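Local coordinates for protein cystalysin (PDB 1C7N) that belongs to the aminotransferase class I and II family of pyridoxal-5'-phosphate-dependent proteins and binds pyridoxal-5'-phosphate, at residues D4-K8 with P375-E381; V33-V38 with Q351-D355; V306-F310 with Q328-F332. One frame throughout, in Å; residues are numbered along the deposited sequence.

Overall arrangement
All three contacts lie on the same side of the chain's centre and are tied together mainly by helix 376-393. Interaction 1 sits at the start of that helix, where V378 and K8 pack on V34 and I379 reaches L36, joining it to interaction 2 at about 14 Å between centres. I379 also touches V306 of interaction 3, whose centre is about 17 Å from that of interaction 1. Interactions 2 and 3, about 14 Å apart between centres, meet through the rings of F354 and F332. Interaction 2 lies closer to pyridoxal-5'-phosphate than interaction 3: the side chain of V38 is about 8 Å from it, that of Q328 about 14 Å.

Interaction 1 of 3, residues D4-K8 with P375-E381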
loop_
_atom_site.group_PDB
_atom_site.type_symbol
_atom_site.label_atom_id
_atom_site.label_comp_id
_atom_site.label_asym_id
_atom_site.label_seq_id
_atom_site.Cartn_x
_atom_site.Cartn_y
_atom_site.Cartn_z
ATOM N N ASP A 4 11.247 -26.877 -1.873
ATOM C CA ASP A 4 10.155 -27.660 -2.437
ATOM C C ASP A 4 9.495 -27.010 -3.651
ATOM O O ASP A 4 8.828 -25.983 -3.526
ATOM C CB ASP A 4 9.098 -27.905 -1.354
ATOM C CG ASP A 4 7.919 -28.731 -1.848
ATOM O OD1 ASP A 4 7.784 -28.950 -3.073
ATOM O OD2 ASP A 4 7.111 -29.151 -1.000
ATOM N N PHE A 5 9.688 -27.609 -4.823
ATOM C CA PHE A 5 9.077 -27.106 -6.055
ATOM C C PHE A 5 8.268 -28.242 -6.665
ATOM O O PHE A 5 7.922 -28.217 -7.851
ATOM C CB PHE A 5 10.143 -26.654 -7.061
ATOM C CG PHE A 5 11.014 -25.530 -6.570
ATOM C CD1 PHE A 5 12.269 -25.791 -6.020
ATOM C CD2 PHE A 5 10.589 -24.210 -6.669
ATOM C CE1 PHE A 5 13.084 -24.753 -5.578
ATOM C CE2 PHE A 5 11.398 -23.164 -6.228
ATOM C CZ PHE A 5 12.649 -23.438 -5.683
ATOM N N THR A 6 7.960 -29.237 -5.838
ATOM C CA THR A 6 7.230 -30.406 -6.290
ATOM C C THR A 6 5.842 -30.620 -5.689
ATOM O O THR A 6 4.985 -31.230 -6.319
ATOM C CB THR A 6 8.062 -31.671 -6.045
ATOM O OG1 THR A 6 8.386 -31.757 -4.652
ATOM C CG2 THR A 6 9.352 -31.625 -6.857
ATOM N N THR A 7 5.614 -30.144 -4.470
ATOM C CA THR A 7 4.311 -30.324 -3.845
ATOM C C THR A 7 3.227 -29.568 -4.602
ATOM O O THR A 7 3.357 -28.370 -4.847
ATOM C CB THR A 7 4.292 -29.815 -2.391
ATOM O OG1 THR A 7 5.208 -30.580 -1.598
ATOM C CG2 THR A 7 2.884 -29.938 -1.808
ATOM N N LYS A 8 2.159 -30.269 -4.961
ATOM C CA LYS A 8 1.043 -29.648 -5.662
ATOM C C LYS A 8 0.147 -28.997 -4.612
ATOM O O LYS A 8 -0.522 -29.687 -3.843
ATOM C CB LYS A 8 0.251 -30.702 -6.443
ATOM C CG LYS A 8 -0.893 -30.135 -7.269
ATOM C CD LYS A 8 -1.641 -31.226 -8.034
ATOM C CE LYS A 8 -2.750 -30.616 -8.884
ATOM N NZ LYS A 8 -3.564 -31.637 -9.594
ATOM N N PRO A 375 4.850 -26.758 -10.275
ATOM C CA PRO A 375 5.605 -28.013 -10.318
ATOM C C PRO A 375 5.513 -28.615 -11.717
ATOM O O PRO A 375 4.476 -28.510 -12.379
ATOM C CB PRO A 375 4.904 -28.874 -9.273
ATOM C CG PRO A 375 4.431 -27.856 -8.267
ATOM C CD PRO A 375 3.871 -26.773 -9.171
ATOM N N SER A 376 6.600 -29.237 -12.165
ATOM C CA SER A 376 6.632 -29.851 -13.484
ATOM C C SER A 376 5.454 -30.819 -13.668
ATOM O O SER A 376 4.814 -30.847 -14.724
ATOM C CB SER A 376 7.969 -30.578 -13.675
ATOM O OG SER A 376 9.052 -29.661 -13.604
ATOM N N SER A 377 5.159 -31.602 -12.634
ATOM C CA SER A 377 4.053 -32.555 -12.701
ATOM C C SER A 377 2.744 -31.832 -12.982
ATOM O O SER A 377 1.874 -32.356 -13.685
ATOM C CB SER A 377 3.929 -33.323 -11.387
ATOM O OG SER A 377 3.634 -32.445 -10.315
ATOM N N VAL A 378 2.602 -30.630 -12.429
ATOM C CA VAL A 378 1.388 -29.843 -12.623
ATOM C C VAL A 378 1.298 -29.369 -14.062
ATOM O O VAL A 378 0.219 -29.376 -14.653
ATOM C CB VAL A 378 1.341 -28.625 -11.671
ATOM C CG1 VAL A 378 0.197 -27.705 -12.061
ATOM C CG2 VAL A 378 1.157 -29.097 -10.235
ATOM N N ILE A 379 2.433 -28.960 -14.623
ATOM C CA ILE A 379 2.474 -28.508 -16.009
ATOM C C ILE A 379 2.091 -29.683 -16.920
ATOM O O ILE A 379 1.357 -29.515 -17.898
ATOM C CB ILE A 379 3.891 -28.000 -16.401
ATOM C CG1 ILE A 379 4.291 -26.805 -15.526
ATOM C CG2 ILE A 379 3.914 -27.590 -17.875
ATOM C CD1 ILE A 379 3.401 -25.589 -15.673
ATOM N N GLN A 380 2.585 -30.872 -16.584
ATOM C CA GLN A 380 2.308 -32.085 -17.358
ATOM C C GLN A 380 0.828 -32.460 -17.311
ATOM O O GLN A 380 0.246 -32.854 -18.324
ATOM C CB GLN A 380 3.155 -33.244 -16.827
ATOM C CG GLN A 380 4.646 -33.055 -17.032
ATOM C CD GLN A 380 5.100 -33.490 -18.413
ATOM O OE1 GLN A 380 4.429 -33.223 -19.415
ATOM N NE2 GLN A 380 6.246 -34.157 -18.474
ATOM N N GLU A 381 0.224 -32.345 -16.131
ATOM C CA GLU A 381 -1.199 -32.654 -15.969
ATOM C C GLU A 381 -2.017 -31.755 -16.884
ATOM O O GLU A 381 -2.940 -32.208 -17.566
ATOM C CB GLU A 381 -1.643 -32.396 -14.525
ATOM C CG GLU A 381 -1.263 -33.466 -13.525
ATOM C CD GLU A 381 -1.519 -33.021 -12.093
ATOM O OE1 GLU A 381 -2.534 -32.331 -11.857
ATOM O OE2 GLU A 381 -0.710 -33.366 -11.203
HETATM O O HOH W 1 8.568 -29.637 -9.976
HETATM O O HOH W 2 5.477 -32.801 -8.359
#
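The N-terminal end of helix 376-393 is where this contact forms: P375, at the N-cap position, packs against the carbonyls of F5, T6 and T7. D4 OD1 closes an Asx turn by accepting from T6 N at 2.8 Å, almost in line with its C-O bond, and its syn lone pair takes a straighter bond from T7 N (173°), which makes an Asx motif as well. Two backbone N-H groups on one carboxylate oxygen hold the bend in shape, with its carbonyls facing the helix start. P375 CA makes a C-H...O contact of 3.4 Å with F5 O, and the proline ring continues along the bend until CG lies 3.6 Å from T7 O. Water extends the seam. One molecule donates to F5 O and accepts from S376 N in the first turn of the helix; a second links T6 O to S377 OG.

K8 leaves the bend fully extended, CG trans to its own nitrogen (chi1 -177°), and its CG brushes V378 CG2 at 3.8 Å on the way. Beyond the contact, F5 turns its ring to W291 and F43, and K8 NZ has a second partner in E32 O. The lysine and E381 side chains come from opposite directions and end in a salt bridge, K8 NZ to the syn lone pair of E381 OE1 at 2.6 Å.

Interaction 2 of 3, residues V33-V38 with Q351-D355; sequences VVPLSV and QIFFD
L36 N donates to F353 O at 2.9 Å, the one direct hydrogen bond between segments 33-38 and 351-355, which run in nearly the same direction. It is a bent bond, with an angle of 135° at the hydrogen, and the donor is tilted 21° from the carbonyl plane. S37 N lies almost as near F353 O, but its angle is too poor for a bond. Before this point a water joins the backbones, donating to V34 O and accepting from F353 N, each at 2.8 Å; its link to Q351 O is weak.

Apolar groups fill in around these bonds. V33 lies across F353, CG1 reaching ring atom CE1 at 4.0 Å, while its CG2 is 3.4 Å from Q351 OE1. P35 CB meets F353 CB at 4.2 Å.

Segment 351-355 leads from helix 339-350 into edge strand 355-356 of the small antiparallel sheet, and Q351, with positive phi, is where the chain leaves that helix. The contact thus joins this sheet to loop 33-38, whose V38 side chain lies about 8 Å from pyridoxal-5'-phosphate. At that end S37 CB is pressed to 3.1 Å from D355 OD1, a tight approach.

Further out, Q351 OE1 accepts from G30 N. D355 OD2 forms a salt bridge with R369 NH2, which also bonds S37 O, so one arginine on the middle strand holds both segments. L36 bonds N371 through the backbone, V38 O accepts from N371 ND2, and the V38 side chain packs on Y64 of the second subunit.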
loop_
_atom_site.group_PDB
_atom_site.type_symbol
_atom_site.label_atom_id
_atom_site.label_comp_id
_atom_site.label_asym_id
_atom_site.label_seq_id
_atom_site.Cartn_x
_atom_site.Cartn_y
_atom_site.Cartn_z
ATOM N N VAL A 33 -7.648 -29.131 -11.187
ATOM C CA VAL A 33 -7.143 -28.060 -12.040
ATOM C C VAL A 33 -6.410 -26.940 -11.309
ATOM O O VAL A 33 -6.822 -26.507 -10.233
ATOM C CB VAL A 33 -8.293 -27.442 -12.870
ATOM C CG1 VAL A 33 -7.766 -26.295 -13.742
ATOM C CG2 VAL A 33 -8.927 -28.518 -13.740
ATOM N N VAL A 34 -5.317 -26.481 -11.911
ATOM C CA VAL A 34 -4.507 -25.386 -11.377
ATOM C C VAL A 34 -4.389 -24.336 -12.485
ATOM O O VAL A 34 -3.982 -24.653 -13.607
ATOM C CB VAL A 34 -3.074 -25.847 -11.008
ATOM C CG1 VAL A 34 -2.212 -24.640 -10.682
ATOM C CG2 VAL A 34 -3.109 -26.809 -9.827
ATOM N N PRO A 35 -4.736 -23.074 -12.186
ATOM C CA PRO A 35 -4.651 -22.012 -13.194
ATOM C C PRO A 35 -3.197 -21.658 -13.530
ATOM O O PRO A 35 -2.332 -21.666 -12.652
ATOM C CB PRO A 35 -5.412 -20.864 -12.537
ATOM C CG PRO A 35 -5.094 -21.050 -11.075
ATOM C CD PRO A 35 -5.220 -22.548 -10.893
ATOM N N LEU A 36 -2.928 -21.364 -14.802
ATOM C CA LEU A 36 -1.575 -21.011 -15.244
ATOM C C LEU A 36 -1.649 -19.640 -15.908
ATOM O O LEU A 36 -1.024 -19.392 -16.944
ATOM C CB LEU A 36 -1.056 -22.056 -16.242
ATOM C CG LEU A 36 -1.107 -23.524 -15.790
ATOM C CD1 LEU A 36 -0.700 -24.446 -16.944
ATOM C CD2 LEU A 36 -0.187 -23.728 -14.582
ATOM N N SER A 37 -2.407 -18.749 -15.277
ATOM C CA SER A 37 -2.647 -17.405 -15.786
ATOM C C SER A 37 -1.849 -16.272 -15.126
ATOM O O SER A 37 -0.719 -15.985 -15.512
ATOM C CB SER A 37 -4.141 -17.104 -15.659
ATOM O OG SER A 37 -4.553 -17.315 -14.312
ATOM N N VAL A 38 -2.477 -15.627 -14.142
ATOM C CA VAL A 38 -1.886 -14.507 -13.404
ATOM C C VAL A 38 -0.472 -14.807 -12.925
ATOM O O VAL A 38 -0.185 -15.894 -12.434
ATOM C CB VAL A 38 -2.766 -14.127 -12.195
ATOM C CG1 VAL A 38 -2.084 -13.061 -11.360
ATOM C CG2 VAL A 38 -4.118 -13.625 -12.690
ATOM N N GLN A 351 -9.893 -26.746 -19.924
ATOM C CA GLN A 351 -9.811 -26.332 -18.529
ATOM C C GLN A 351 -8.377 -25.957 -18.198
ATOM O O GLN A 351 -7.834 -26.312 -17.146
ATOM C CB GLN A 351 -10.313 -27.434 -17.598
ATOM C CG GLN A 351 -11.821 -27.437 -17.462
ATOM C CD GLN A 351 -12.319 -28.462 -16.476
ATOM O OE1 GLN A 351 -11.908 -28.479 -15.313
ATOM N NE2 GLN A 351 -13.222 -29.322 -16.927
ATOM N N ILE A 352 -7.764 -25.251 -19.138
ATOM C CA ILE A 352 -6.405 -24.773 -18.973
ATOM C C ILE A 352 -6.579 -23.257 -18.988
ATOM O O ILE A 352 -7.126 -22.685 -19.938
ATOM C CB ILE A 352 -5.492 -25.284 -20.121
ATOM C CG1 ILE A 352 -4.026 -25.029 -19.767
ATOM C CG2 ILE A 352 -5.864 -24.618 -21.442
ATOM C CD1 ILE A 352 -3.051 -25.834 -20.610
ATOM N N PHE A 353 -6.160 -22.609 -17.910
ATOM C CA PHE A 353 -6.332 -21.171 -17.802
ATOM C C PHE A 353 -5.067 -20.369 -18.017
ATOM O O PHE A 353 -4.265 -20.183 -17.107
ATOM C CB PHE A 353 -6.957 -20.839 -16.446
ATOM C CG PHE A 353 -8.286 -21.493 -16.239
ATOM C CD1 PHE A 353 -8.368 -22.850 -15.949
ATOM C CD2 PHE A 353 -9.463 -20.768 -16.397
ATOM C CE1 PHE A 353 -9.606 -23.481 -15.824
ATOM C CE2 PHE A 353 -10.697 -21.383 -16.277
ATOM C CZ PHE A 353 -10.774 -22.740 -15.991
ATOM N N PHE A 354 -4.896 -19.913 -19.251
ATOM C CA PHE A 354 -3.739 -19.116 -19.632
ATOM C C PHE A 354 -4.122 -17.661 -19.461
ATOM O O PHE A 354 -5.214 -17.331 -18.998
ATOM C CB PHE A 354 -3.401 -19.303 -21.119
ATOM C CG PHE A 354 -2.996 -20.702 -21.510
ATOM C CD1 PHE A 354 -1.971 -21.364 -20.844
ATOM C CD2 PHE A 354 -3.579 -21.313 -22.622
ATOM C CE1 PHE A 354 -1.523 -22.612 -21.281
ATOM C CE2 PHE A 354 -3.137 -22.561 -23.070
ATOM C CZ PHE A 354 -2.107 -23.211 -22.399
ATOM N N ASP A 355 -3.197 -16.786 -19.814
ATOM C CA ASP A 355 -3.498 -15.375 -19.825
ATOM C C ASP A 355 -3.618 -15.243 -21.338
ATOM O O ASP A 355 -2.615 -15.259 -22.055
ATOM C CB ASP A 355 -2.348 -14.556 -19.253
ATOM C CG ASP A 355 -2.734 -13.861 -17.957
ATOM O OD1 ASP A 355 -3.463 -14.484 -17.155
ATOM O OD2 ASP A 355 -2.317 -12.703 -17.736
HETATM O O HOH W 3 -5.059 -24.462 -16.150
#

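Interaction 3 of 3, residues V306-F310 with Q328-F332; sequences VKDFF and QWIDF
Helix 289-313 packs on one face of a three-stranded antiparallel sheet, over its edge strand 327-331, and V306, F310, Q328, I330 and F332 form the interface. The two short segments point nearly the same way, 13° apart, with axes 10.8 Å from each other, and side chains alone bridge that distance.

I330 sits in the middle, both branches directed at the helix. Its CG1 is trans to the carbonyl carbon (chi1 -52°), which sends CD1 to V306 CG1 at 4.0 Å; CG2, splayed from it, meets F310 CE1, also at 4.0 Å, and CD1 nears that ring too. Isoleucine and phenylalanine side chains cross here at about a right angle. The F310 ring is held on several sides: F309 CD2 rests over the centre of one face and V306 CG1 lies in plane at its edge. F332 comes in from the end of the strand with its ring turned 85° to that of F310, an oblique pairing with centroids 5.7 Å apart and the two CZ atoms in contact. Outside the contact, F332 leans on M342 and M346 of helix 339-350, and F310 on L386 of helix 376-393.

Q328 is the polar member. Its chain is extended, with CG turned away from the backbone N and beside the carbonyl carbon, and it comes at V306 from the opposite direction. Its NE2 donates to the carbonyls of P320 and Q303, whereas OE1, buried with no polar partner in the model, rests 3.3 Å from V306 CB and 3.5 Å from V306 CG2.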
loop_
_atom_site.group_PDB
_atom_site.type_symbol
_atom_site.label_atom_id
_atom_site.label_comp_id
_atom_site.label_asym_id
_atom_site.label_seq_id
_atom_site.Cartn_x
_atom_site.Cartn_y
_atom_site.Cartn_z
ATOM N N VAL A 306 7.020 -27.807 -22.131
ATOM C CA VAL A 306 5.979 -27.241 -22.985
ATOM C C VAL A 306 6.404 -27.326 -24.454
ATOM O O VAL A 306 5.662 -27.827 -25.295
ATOM C CB VAL A 306 5.699 -25.755 -22.611
ATOM C CG1 VAL A 306 4.646 -25.160 -23.536
ATOM C CG2 VAL A 306 5.225 -25.665 -21.158
ATOM N N LYS A 307 7.598 -26.831 -24.751
ATOM C CA LYS A 307 8.124 -26.858 -26.110
ATOM C C LYS A 307 8.074 -28.279 -26.660
ATOM O O LYS A 307 7.583 -28.513 -27.769
ATOM C CB LYS A 307 9.563 -26.334 -26.115
ATOM C CG LYS A 307 10.283 -26.417 -27.458
ATOM C CD LYS A 307 11.654 -25.760 -27.356
ATOM C CE LYS A 307 12.580 -26.165 -28.493
ATOM N NZ LYS A 307 12.015 -25.853 -29.831
ATOM N N ASP A 308 8.573 -29.229 -25.879
ATOM C CA ASP A 308 8.585 -30.625 -26.296
ATOM C C ASP A 308 7.187 -31.190 -26.515
ATOM O O ASP A 308 6.953 -31.936 -27.467
ATOM C CB ASP A 308 9.328 -31.474 -25.263
ATOM C CG ASP A 308 9.298 -32.951 -25.598
ATOM O OD1 ASP A 308 8.429 -33.670 -25.059
ATOM O OD2 ASP A 308 10.136 -33.387 -26.417
ATOM N N PHE A 309 6.259 -30.837 -25.631
ATOM C CA PHE A 309 4.898 -31.331 -25.737
ATOM C C PHE A 309 4.282 -31.053 -27.101
ATOM O O PHE A 309 3.680 -31.938 -27.705
ATOM C CB PHE A 309 4.012 -30.711 -24.661
ATOM C CG PHE A 309 2.558 -31.007 -24.846
ATOM C CD1 PHE A 309 2.044 -32.257 -24.528
ATOM C CD2 PHE A 309 1.708 -30.049 -25.392
ATOM C CE1 PHE A 309 0.703 -32.552 -24.751
ATOM C CE2 PHE A 309 0.367 -30.332 -25.619
ATOM C CZ PHE A 309 -0.137 -31.588 -25.298
ATOM N N PHE A 310 4.421 -29.826 -27.590
ATOM C CA PHE A 310 3.847 -29.499 -28.886
ATOM C C PHE A 310 4.616 -30.102 -30.064
ATOM O O PHE A 310 4.014 -30.470 -31.071
ATOM C CB PHE A 310 3.716 -27.984 -29.046
ATOM C CG PHE A 310 2.755 -27.358 -28.068
ATOM C CD1 PHE A 310 3.221 -26.677 -26.948
ATOM C CD2 PHE A 310 1.378 -27.478 -28.253
ATOM C CE1 PHE A 310 2.326 -26.124 -26.026
ATOM C CE2 PHE A 310 0.480 -26.930 -27.335
ATOM C CZ PHE A 310 0.956 -26.253 -26.223
ATOM N N GLN A 328 5.779 -18.058 -20.594
ATOM C CA GLN A 328 6.065 -18.507 -21.957
ATOM C C GLN A 328 4.975 -18.121 -22.958
ATOM O O GLN A 328 3.787 -18.179 -22.652
ATOM C CB GLN A 328 6.293 -20.027 -21.941
ATOM C CG GLN A 328 6.789 -20.642 -23.244
ATOM C CD GLN A 328 7.303 -22.061 -23.033
ATOM O OE1 GLN A 328 6.910 -22.731 -22.081
ATOM N NE2 GLN A 328 8.174 -22.528 -23.929
ATOM N N TRP A 329 5.399 -17.735 -24.155
ATOM C CA TRP A 329 4.500 -17.271 -25.215
ATOM C C TRP A 329 4.256 -18.388 -26.224
ATOM O O TRP A 329 5.147 -18.732 -26.997
ATOM C CB TRP A 329 5.153 -16.062 -25.899
ATOM C CG TRP A 329 4.249 -15.120 -26.670
ATOM C CD1 TRP A 329 4.467 -14.646 -27.933
ATOM C CD2 TRP A 329 3.080 -14.432 -26.183
ATOM N NE1 TRP A 329 3.521 -13.702 -28.260
ATOM C CE2 TRP A 329 2.659 -13.551 -27.209
ATOM C CE3 TRP A 329 2.355 -14.470 -24.985
ATOM C CZ2 TRP A 329 1.543 -12.715 -27.068
ATOM C CZ3 TRP A 329 1.248 -13.638 -24.847
ATOM C CH2 TRP A 329 0.854 -12.771 -25.885
ATOM N N ILE A 330 3.045 -18.940 -26.215
ATOM C CA ILE A 330 2.691 -20.034 -27.112
ATOM C C ILE A 330 1.867 -19.563 -28.303
ATOM O O ILE A 330 0.815 -18.948 -28.144
ATOM C CB ILE A 330 1.899 -21.123 -26.366
ATOM C CG1 ILE A 330 2.654 -21.537 -25.099
ATOM C CG2 ILE A 330 1.722 -22.342 -27.265
ATOM C CD1 ILE A 330 1.866 -22.429 -24.185
ATOM N N ASP A 331 2.348 -19.888 -29.497
ATOM C CA ASP A 331 1.696 -19.507 -30.744
ATOM C C ASP A 331 0.683 -20.554 -31.213
ATOM O O ASP A 331 1.059 -21.592 -31.755
ATOM C CB ASP A 331 2.774 -19.288 -31.807
ATOM C CG ASP A 331 2.208 -18.908 -33.158
ATOM O OD1 ASP A 331 0.976 -18.740 -33.281
ATOM O OD2 ASP A 331 3.013 -18.771 -34.101
ATOM N N PHE A 332 -0.602 -20.270 -31.006
ATOM C CA PHE A 332 -1.676 -21.183 -31.407
ATOM C C PHE A 332 -2.332 -20.773 -32.725
ATOM O O PHE A 332 -3.343 -21.348 -33.119
ATOM C CB PHE A 332 -2.782 -21.232 -30.344
ATOM C CG PHE A 332 -2.479 -22.120 -29.165
ATOM C CD1 PHE A 332 -1.713 -21.656 -28.102
ATOM C CD2 PHE A 332 -3.006 -23.413 -29.099
ATOM C CE1 PHE A 332 -1.479 -22.466 -26.984
ATOM C CE2 PHE A 332 -2.778 -24.229 -27.988
ATOM C CZ PHE A 332 -2.013 -23.753 -26.928
#